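Local coordinates for protein putative amidohydrolase/peptidase (Burkholderia cenocepacia, PDB 4WJB) that probably hydrolyses carbon-nitrogen bonds other than peptide bonds, as a zinc-dependent, dimeric amidohydrolase of the peptidase M20 family, at residues Val69-Met74 against Ile183-Ala188; Gly225-Glu230 against Ile335-Pro340; Asp353-Leu358 against Ala410-Arg415. One frame throughout, in Å; residues are numbered along the deposited sequence. Where two conformers were deposited one is given.

Interaction 1: Val69-Met74 against Ile183-Ala188; sequences VRVDRM and IGYAGA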
loop_
_atom_site.group_PDB
_atom_site.type_symbol
_atom_site.label_atom_id
_atom_site.label_comp_id
_atom_site.label_asym_id
_atom_site.label_seq_id
_atom_site.Cartn_x
_atom_site.Cartn_y
_atom_site.Cartn_z
ATOM N N VAL A 69 -14.181 33.373 39.175
ATOM C CA VAL A 69 -13.323 32.844 38.120
ATOM C C VAL A 69 -11.845 32.993 38.473
ATOM O O VAL A 69 -11.412 34.049 38.925
ATOM C CB VAL A 69 -13.609 33.548 36.768
ATOM C CG1 VAL A 69 -12.516 33.248 35.754
ATOM C CG2 VAL A 69 -14.973 33.124 36.234
ATOM N N ARG A 70 -11.083 31.919 38.291
ATOM C CA ARG A 70 -9.634 31.973 38.441
ATOM C C ARG A 70 -8.992 31.369 37.198
ATOM O O ARG A 70 -9.624 30.585 36.488
ATOM C CB ARG A 70 -9.180 31.235 39.706
ATOM C CG ARG A 70 -9.374 29.733 39.658
ATOM C CD ARG A 70 -9.067 29.080 41.006
ATOM N NE ARG A 70 -9.079 27.622 40.919
ATOM C CZ ARG A 70 -10.174 26.871 41.014
ATOM N NH1 ARG A 70 -11.361 27.441 41.201
ATOM N NH2 ARG A 70 -10.085 25.549 40.921
ATOM N N VAL A 71 -7.747 31.752 36.926
ATOM C CA VAL A 71 -7.017 31.247 35.764
ATOM C C VAL A 71 -5.638 30.759 36.208
ATOM O O VAL A 71 -4.959 31.450 36.969
ATOM C CB VAL A 71 -6.861 32.337 34.675
ATOM C CG1 VAL A 71 -6.145 31.782 33.444
ATOM C CG2 VAL A 71 -8.216 32.923 34.286
ATOM N N ASP A 72 -5.214 29.577 35.756
ATOM C CA ASP A 72 -3.900 29.080 36.165
ATOM C C ASP A 72 -2.837 29.377 35.100
ATOM O O ASP A 72 -3.132 29.985 34.069
ATOM C CB ASP A 72 -3.948 27.573 36.510
ATOM C CG ASP A 72 -4.190 26.665 35.298
ATOM O OD1 ASP A 72 -3.945 27.067 34.139
ATOM O OD2 ASP A 72 -4.612 25.506 35.528
ATOM N N ARG A 73 -1.608 28.938 35.351
ATOM C CA ARG A 73 -0.474 29.333 34.527
ATOM C C ARG A 73 -0.514 28.708 33.128
ATOM O O ARG A 73 0.194 29.156 32.226
ATOM C CB ARG A 73 0.835 28.978 35.241
ATOM C CG ARG A 73 1.005 29.698 36.578
ATOM C CD ARG A 73 2.275 29.275 37.294
ATOM N NE ARG A 73 3.474 29.841 36.685
ATOM C CZ ARG A 73 4.712 29.542 37.064
ATOM N NH1 ARG A 73 4.918 28.671 38.044
ATOM N NH2 ARG A 73 5.746 30.112 36.459
ATOM N N MET A 74 -1.353 27.693 32.945
ATOM C CA MET A 74 -1.544 27.099 31.626
ATOM C C MET A 74 -2.783 27.673 30.945
ATOM O O MET A 74 -3.189 27.208 29.877
ATOM C CB MET A 74 -1.647 25.573 31.724
ATOM C CG MET A 74 -0.286 24.885 31.760
ATOM S SD MET A 74 0.687 25.176 30.256
ATOM C CE MET A 74 -0.181 24.127 29.084
ATOM N N ILE A 183 -3.234 37.029 25.014
ATOM C CA ILE A 183 -4.690 37.104 25.099
ATOM C C ILE A 183 -5.193 37.298 26.531
ATOM O O ILE A 183 -6.397 37.330 26.763
ATOM C CB ILE A 183 -5.366 35.853 24.500
ATOM C CG1 ILE A 183 -5.062 34.611 25.342
ATOM C CG2 ILE A 183 -4.935 35.661 23.049
ATOM C CD1 ILE A 183 -6.008 33.468 25.080
ATOM N N GLY A 184 -4.274 37.440 27.480
ATOM C CA GLY A 184 -4.644 37.793 28.839
ATOM C C GLY A 184 -5.068 36.630 29.716
ATOM O O GLY A 184 -5.817 36.818 30.682
ATOM N N TYR A 185 -4.585 35.433 29.390
ATOM C CA TYR A 185 -4.880 34.239 30.178
ATOM C C TYR A 185 -3.620 33.555 30.724
ATOM O O TYR A 185 -3.621 32.351 30.991
ATOM C CB TYR A 185 -5.711 33.251 29.345
ATOM C CG TYR A 185 -7.160 33.666 29.281
ATOM C CD1 TYR A 185 -7.608 34.545 28.304
ATOM C CD2 TYR A 185 -8.074 33.215 30.228
ATOM C CE1 TYR A 185 -8.931 34.946 28.256
ATOM C CE2 TYR A 185 -9.400 33.607 30.186
ATOM C CZ TYR A 185 -9.822 34.478 29.204
ATOM O OH TYR A 185 -11.142 34.876 29.164
ATOM N N ALA A 186 -2.551 34.325 30.894
ATOM C CA ALA A 186 -1.403 33.844 31.653
ATOM C C ALA A 186 -1.731 34.005 33.134
ATOM O O ALA A 186 -1.304 34.970 33.772
ATOM C CB ALA A 186 -0.137 34.606 31.288
ATOM N N GLY A 187 -2.506 33.061 33.659
ATOM C CA GLY A 187 -3.016 33.134 35.016
ATOM C C GLY A 187 -1.963 32.947 36.089
ATOM O O GLY A 187 -0.848 32.499 35.813
ATOM N N ALA A 188 -2.333 33.286 37.321
ATOM C CA ALA A 188 -1.416 33.241 38.449
ATOM C C ALA A 188 -1.512 31.939 39.244
ATOM O O ALA A 188 -0.594 31.599 39.989
ATOM C CB ALA A 188 -1.669 34.436 39.375
#
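The phenol ring of Y185 meets V71 at its edge: CG1 of V71 lies near the ring plane, 4.0 Å from CD2, with CG2 beside it at much the same distance. The two side chains cross at about a right angle. R55 makes a cation-pi contact with the same ring, V59 of helix 49-64 and V77 of strand 77-81 also touch the tyrosine, and its hydroxyl is hydrogen-bonded to D56. V71 sets CG1 anti to its backbone N (chi1 -178°), which places that methyl 3.6 Å from the carbonyl O of Y185 as well as against the ring.

This is where the end of strand 68-71 meets the loop that follows helix 176-183. The helix closes with a Schellman motif at G184, and the chain then makes an inverse gamma turn centred on A186 before G187 runs against the backbone of V71 and D72. Around G187 the contact is main chain to main chain. G187 N gives a weak hydrogen bond to D72 O at 3.2 Å, bent to 122° at the hydrogen. G187, without a side chain, brings its CA directly against V71 O in a CA-H...O contact, also at 3.2 Å. R73 CA returns a similar contact to G187 O at 3.4 Å. D72 OD1 closes an Asx turn by accepting from M74 N at 2.9 Å, the donor lying above the carboxylate plane, and OD2 takes a bond from N76.

Interaction 2: Gly225-Glu230 against Ile335-Pro340; sequences GQRWYE and IFTYAP
W228 and F336 form the tight part of this antiparallel strand pair. Their CB atoms are 3.7 Å apart, the side chains run side by side in the same direction, and the edge of F336 is turned to the face of the indole in a T-shaped stack with the planes at 68°. F336 CD2 does the touching, over the middle of the five-membered ring and so toward one side of the indole as a whole. With CG anti to the backbone N (chi1 -179°), F336 lies alongside the tryptophan. Q226, next on this face, holds the indole from its own strand: W228 NE1 donates to Q226 OE1 at 2.9 Å, on a lone pair, though the oxygen is tilted from the indole plane.

Beneath the rings, Q226 pairs with Y338 through two backbone hydrogen bonds of 2.8 Å. W228 N gives a nearly straight bond (174°) to F336 O, while W228 O receives I335 N instead. I335 and F336 thus both face W228, a classic beta bulge in the strand pair of the M20 dimerisation domain. At the bulged end, exposed I335 lays CD1 3.7 Å from E230 OE2, which is salt-bridged to R287 of the second subunit.

On the R227 side the cross-strand contact is looser: exposed T337 brings CG2 4.0 Å from R227 NE, and a water accepts from that NE and gives a weak bond to Y338 O, although helix 305-326 covers the arginine. The chemistry implies a pair fixed at its centre by backbone bonds, a T-shaped stack and a held indole N-H, with charge at both margins: R227 to D305 and D309, E230 to the second subunit.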
loop_
_atom_site.group_PDB
_atom_site.type_symbol
_atom_site.label_atom_id
_atom_site.label_comp_id
_atom_site.label_asym_id
_atom_site.label_seq_id
_atom_site.Cartn_x
_atom_site.Cartn_y
_atom_site.Cartn_z
ATOM N N GLY A 225 -7.019 1.361 26.084
ATOM C CA GLY A 225 -5.585 1.152 26.016
ATOM C C GLY A 225 -5.214 0.978 24.555
ATOM O O GLY A 225 -6.078 0.669 23.735
ATOM N N GLN A 226 -3.943 1.180 24.223
ATOM C CA GLN A 226 -3.479 1.067 22.843
ATOM C C GLN A 226 -2.120 0.389 22.751
ATOM O O GLN A 226 -1.241 0.636 23.578
ATOM C CB GLN A 226 -3.384 2.446 22.182
ATOM C CG GLN A 226 -4.661 3.255 22.173
ATOM C CD GLN A 226 -4.479 4.610 21.521
ATOM O OE1 GLN A 226 -3.818 4.731 20.488
ATOM N NE2 GLN A 226 -5.064 5.642 22.122
ATOM N N ARG A 227 -1.957 -0.458 21.740
ATOM C CA ARG A 227 -0.648 -0.990 21.366
ATOM C C ARG A 227 -0.455 -0.828 19.856
ATOM O O ARG A 227 -1.266 -1.320 19.069
ATOM C CB ARG A 227 -0.512 -2.467 21.753
ATOM C CG ARG A 227 -0.975 -2.809 23.159
ATOM C CD ARG A 227 0.181 -2.948 24.137
ATOM N NE ARG A 227 -0.305 -3.162 25.499
ATOM C CZ ARG A 227 -0.295 -4.329 26.136
ATOM N NH1 ARG A 227 0.198 -5.413 25.552
ATOM N NH2 ARG A 227 -0.767 -4.407 27.373
ATOM N N TRP A 228 0.607 -0.136 19.452
ATOM C CA TRP A 228 0.884 0.080 18.033
ATOM C C TRP A 228 2.111 -0.715 17.598
ATOM O O TRP A 228 3.074 -0.843 18.358
ATOM C CB TRP A 228 1.112 1.565 17.726
ATOM C CG TRP A 228 -0.065 2.463 17.965
ATOM C CD1 TRP A 228 -1.187 2.182 18.689
ATOM C CD2 TRP A 228 -0.231 3.800 17.472
ATOM N NE1 TRP A 228 -2.038 3.260 18.682
ATOM C CE2 TRP A 228 -1.477 4.266 17.942
ATOM C CE3 TRP A 228 0.552 4.645 16.676
ATOM C CZ2 TRP A 228 -1.960 5.538 17.641
ATOM C CZ3 TRP A 228 0.070 5.910 16.379
ATOM C CH2 TRP A 228 -1.175 6.345 16.864
ATOM N N TYR A 229 2.076 -1.224 16.368
ATOM C CA TYR A 229 3.166 -2.030 15.832
ATOM C C TYR A 229 3.543 -1.612 14.415
ATOM O O TYR A 229 2.725 -1.067 13.672
ATOM C CB TYR A 229 2.798 -3.518 15.817
ATOM C CG TYR A 229 2.355 -4.085 17.145
ATOM C CD1 TYR A 229 1.041 -3.950 17.568
ATOM C CD2 TYR A 229 3.244 -4.771 17.964
ATOM C CE1 TYR A 229 0.624 -4.465 18.777
ATOM C CE2 TYR A 229 2.835 -5.295 19.179
ATOM C CZ TYR A 229 1.521 -5.138 19.575
ATOM O OH TYR A 229 1.089 -5.648 20.774
ATOM N N GLU A 230 4.792 -1.877 14.055
ATOM C CA GLU A 230 5.228 -1.808 12.669
ATOM C C GLU A 230 5.747 -3.180 12.271
ATOM O O GLU A 230 6.511 -3.799 13.013
ATOM C CB GLU A 230 6.302 -0.736 12.480
ATOM C CG GLU A 230 5.767 0.679 12.609
ATOM C CD GLU A 230 6.833 1.725 12.387
ATOM O OE1 GLU A 230 8.027 1.370 12.421
ATOM O OE2 GLU A 230 6.475 2.904 12.179
ATOM N N ILE A 335 5.830 0.103 18.682
ATOM C CA ILE A 335 6.382 1.455 18.697
ATOM C C ILE A 335 5.615 2.406 19.612
ATOM O O ILE A 335 6.053 3.532 19.851
ATOM C CB ILE A 335 6.410 2.054 17.283
ATOM C CG1 ILE A 335 4.981 2.222 16.759
ATOM C CG2 ILE A 335 7.247 1.173 16.348
ATOM C CD1 ILE A 335 4.877 3.075 15.516
ATOM N N PHE A 336 4.470 1.960 20.113
ATOM C CA PHE A 336 3.688 2.766 21.046
ATOM C C PHE A 336 2.878 1.882 21.980
ATOM O O PHE A 336 2.261 0.903 21.552
ATOM C CB PHE A 336 2.759 3.731 20.299
ATOM C CG PHE A 336 1.944 4.616 21.205
ATOM C CD1 PHE A 336 2.562 5.546 22.027
ATOM C CD2 PHE A 336 0.561 4.529 21.223
ATOM C CE1 PHE A 336 1.819 6.364 22.857
ATOM C CE2 PHE A 336 -0.190 5.348 22.054
ATOM C CZ PHE A 336 0.443 6.266 22.873
ATOM N N THR A 337 2.898 2.242 23.261
ATOM C CA THR A 337 2.150 1.548 24.296
ATOM C C THR A 337 1.410 2.567 25.156
ATOM O O THR A 337 2.001 3.549 25.605
ATOM C CB THR A 337 3.070 0.703 25.197
ATOM O OG1 THR A 337 3.865 -0.170 24.389
ATOM C CG2 THR A 337 2.247 -0.117 26.174
ATOM N N TYR A 338 0.121 2.331 25.379
ATOM C CA TYR A 338 -0.705 3.229 26.182
ATOM C C TYR A 338 -1.646 2.425 27.070
ATOM O O TYR A 338 -2.488 1.684 26.574
ATOM C CB TYR A 338 -1.498 4.181 25.281
ATOM C CG TYR A 338 -2.296 5.246 26.016
ATOM C CD1 TYR A 338 -1.678 6.386 26.524
ATOM C CD2 TYR A 338 -3.671 5.119 26.180
ATOM C CE1 TYR A 338 -2.408 7.364 27.186
ATOM C CE2 TYR A 338 -4.412 6.092 26.840
ATOM C CZ TYR A 338 -3.775 7.210 27.340
ATOM O OH TYR A 338 -4.511 8.174 27.992
ATOM N N ALA A 339 -1.498 2.567 28.382
ATOM C CA ALA A 339 -2.326 1.819 29.323
ATOM C C ALA A 339 -3.770 2.316 29.314
ATOM O O ALA A 339 -4.022 3.514 29.159
ATOM C CB ALA A 339 -1.741 1.905 30.735
ATOM N N PRO A 340 -4.725 1.391 29.478
ATOM C CA PRO A 340 -6.140 1.755 29.535
ATOM C C PRO A 340 -6.422 2.690 30.704
ATOM O O PRO A 340 -5.722 2.647 31.720
ATOM C CB PRO A 340 -6.848 0.408 29.722
ATOM C CG PRO A 340 -5.865 -0.617 29.233
ATOM C CD PRO A 340 -4.525 -0.063 29.598
HETATM O O HOH W 1 -1.382 -0.881 26.914
#

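Interaction 3: Asp353-Leu358 against Ala410-Arg415; sequences DAARSL and ADVLLR
L358 pushes its two methyls into helix 403-421 just as helix 345-357 ends, in a helix-helix crossing of the catalytic domain of the M20 fold. The short axes pass 8.7 Å apart at 119°, close enough that the small A354 sits directly against the partner. Its CB is the bump that fills the hollow between V412 and R415, 3.8 Å from both V412 O and R415 CB and close to V412 CG1. V412 answers with its other methyl: CG2 points between A355 and L358, with I217 of strand 217-234 touching both A355 and V412 from the sheet side.

L358 forks over the opposing helix. CD1 lies on the backbone between D411 and V412, 3.6 Å from D411 CB, while CD2 goes over one face of the R415 guanidinium. D411 turns its carboxylate to R18 and to the backbone N of V19, so its CB serves here as plain apolar surface. R415 folds back to receive the leucine, its chain bent at chi2 (-93°) and again at chi3. Over that guanidinium face, L358 CD2 lies 3.7 Å from R415 NH2.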
loop_
_atom_site.group_PDB
_atom_site.type_symbol
_atom_site.label_atom_id
_atom_site.label_comp_id
_atom_site.label_asym_id
_atom_site.label_seq_id
_atom_site.Cartn_x
_atom_site.Cartn_y
_atom_site.Cartn_z
ATOM N N ASP A 353 -26.709 5.944 37.623
ATOM C CA ASP A 353 -27.840 6.192 38.508
ATOM C C ASP A 353 -28.595 7.447 38.092
ATOM O O ASP A 353 -29.820 7.489 38.154
ATOM C CB ASP A 353 -27.376 6.312 39.962
ATOM C CG ASP A 353 -26.871 4.993 40.524
ATOM O OD1 ASP A 353 -27.129 3.940 39.900
ATOM O OD2 ASP A 353 -26.219 5.009 41.589
ATOM N N ALA A 354 -27.862 8.467 37.656
ATOM C CA ALA A 354 -28.488 9.705 37.209
ATOM C C ALA A 354 -29.376 9.457 35.988
ATOM O O ALA A 354 -30.549 9.837 35.983
ATOM C CB ALA A 354 -27.432 10.759 36.899
ATOM N N ALA A 355 -28.815 8.811 34.967
ATOM C CA ALA A 355 -29.564 8.475 33.758
ATOM C C ALA A 355 -30.842 7.704 34.096
ATOM O O ALA A 355 -31.910 7.986 33.552
ATOM C CB ALA A 355 -28.692 7.667 32.796
ATOM N N ARG A 356 -30.722 6.739 35.003
ATOM C CA ARG A 356 -31.872 5.964 35.465
ATOM C C ARG A 356 -32.976 6.822 36.067
ATOM O O ARG A 356 -34.144 6.703 35.693
ATOM C CB ARG A 356 -31.435 4.931 36.504
ATOM C CG ARG A 356 -30.625 3.787 35.946
ATOM C CD ARG A 356 -30.628 2.623 36.915
ATOM N NE ARG A 356 -30.086 1.418 36.299
ATOM C CZ ARG A 356 -28.927 0.863 36.636
ATOM N NH1 ARG A 356 -28.186 1.402 37.598
ATOM N NH2 ARG A 356 -28.512 -0.235 36.015
ATOM N N SER A 357 -32.593 7.682 37.007
ATOM C CA SER A 357 -33.542 8.525 37.722
ATOM C C SER A 357 -34.275 9.465 36.770
ATOM O O SER A 357 -35.403 9.877 37.036
ATOM C CB SER A 357 -32.822 9.327 38.807
ATOM O OG SER A 357 -32.085 8.474 39.666
ATOM N N LEU A 358 -33.628 9.791 35.655
ATOM C CA LEU A 358 -34.210 10.688 34.664
ATOM C C LEU A 358 -35.036 9.934 33.627
ATOM O O LEU A 358 -35.603 10.539 32.718
ATOM C CB LEU A 358 -33.111 11.486 33.966
ATOM C CG LEU A 358 -32.456 12.590 34.795
ATOM C CD1 LEU A 358 -31.143 13.011 34.143
ATOM C CD2 LEU A 358 -33.401 13.770 34.929
ATOM N N ALA A 410 -26.961 17.118 29.629
ATOM C CA ALA A 410 -26.820 18.154 30.637
ATOM C C ALA A 410 -27.598 17.802 31.905
ATOM O O ALA A 410 -27.155 18.107 33.011
ATOM C CB ALA A 410 -27.276 19.489 30.082
ATOM N N ASP A 411 -28.751 17.158 31.743
ATOM C CA ASP A 411 -29.552 16.725 32.885
ATOM C C ASP A 411 -28.821 15.665 33.712
ATOM O O ASP A 411 -28.846 15.704 34.944
ATOM C CB ASP A 411 -30.905 16.186 32.420
ATOM C CG ASP A 411 -32.037 17.169 32.643
ATOM O OD1 ASP A 411 -31.973 17.950 33.617
ATOM O OD2 ASP A 411 -32.999 17.151 31.850
ATOM N N VAL A 412 -28.175 14.723 33.027
ATOM C CA VAL A 412 -27.379 13.697 33.694
ATOM C C VAL A 412 -26.191 14.332 34.428
ATOM O O VAL A 412 -25.912 13.987 35.577
ATOM C CB VAL A 412 -26.869 12.631 32.692
ATOM C CG1 VAL A 412 -25.911 11.664 33.375
ATOM C CG2 VAL A 412 -28.046 11.876 32.074
ATOM N N LEU A 413 -25.508 15.269 33.769
ATOM C CA LEU A 413 -24.392 15.991 34.388
ATOM C C LEU A 413 -24.843 16.739 35.641
ATOM O O LEU A 413 -24.166 16.722 36.670
ATOM C CB LEU A 413 -23.763 16.991 33.409
ATOM C CG LEU A 413 -22.572 17.747 34.022
ATOM C CD1 LEU A 413 -21.397 16.784 34.228
ATOM C CD2 LEU A 413 -22.143 18.952 33.194
ATOM N N LEU A 414 -25.985 17.407 35.535
ATOM C CA LEU A 414 -26.561 18.128 36.666
ATOM C C LEU A 414 -26.754 17.214 37.874
ATOM O O LEU A 414 -26.339 17.547 38.979
ATOM C CB LEU A 414 -27.893 18.762 36.265
ATOM C CG LEU A 414 -28.738 19.341 37.405
ATOM C CD1 LEU A 414 -27.989 20.441 38.159
ATOM C CD2 LEU A 414 -30.081 19.852 36.888
ATOM N N ARG A 415 -27.372 16.056 37.663
ATOM C CA ARG A 415 -27.654 15.150 38.774
ATOM C C ARG A 415 -26.395 14.503 39.329
ATOM O O ARG A 415 -26.275 14.312 40.533
ATOM C CB ARG A 415 -28.651 14.073 38.345
ATOM C CG ARG A 415 -29.967 14.645 37.867
ATOM C CD ARG A 415 -30.977 14.724 39.005
ATOM N NE ARG A 415 -31.838 13.543 39.017
ATOM C CZ ARG A 415 -33.143 13.561 38.751
ATOM N NH1 ARG A 415 -33.830 12.429 38.767
ATOM N NH2 ARG A 415 -33.770 14.703 38.478
#

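Along the chain the three contacts come in series, each closing before the next opens. Their centres lie 32 to 34 Å apart and none touches another; nearest atoms are about 17 Å apart between interactions 1 and 2, about 16 Å between 1 and 3, and about 20 Å between 2 and 3. Interactions 1 and 3 belong to separate edges of the zinc-binding catalytic domain, whereas interaction 2 lies in the dimerisation domain, on the opposite side of the chain's centre from interaction 3. Strand 329-342 leads straight into helix 345-357, and strand 217-234 also touches interaction 3, so these two elements carry the chain between the subunit-pairing and metal-binding parts.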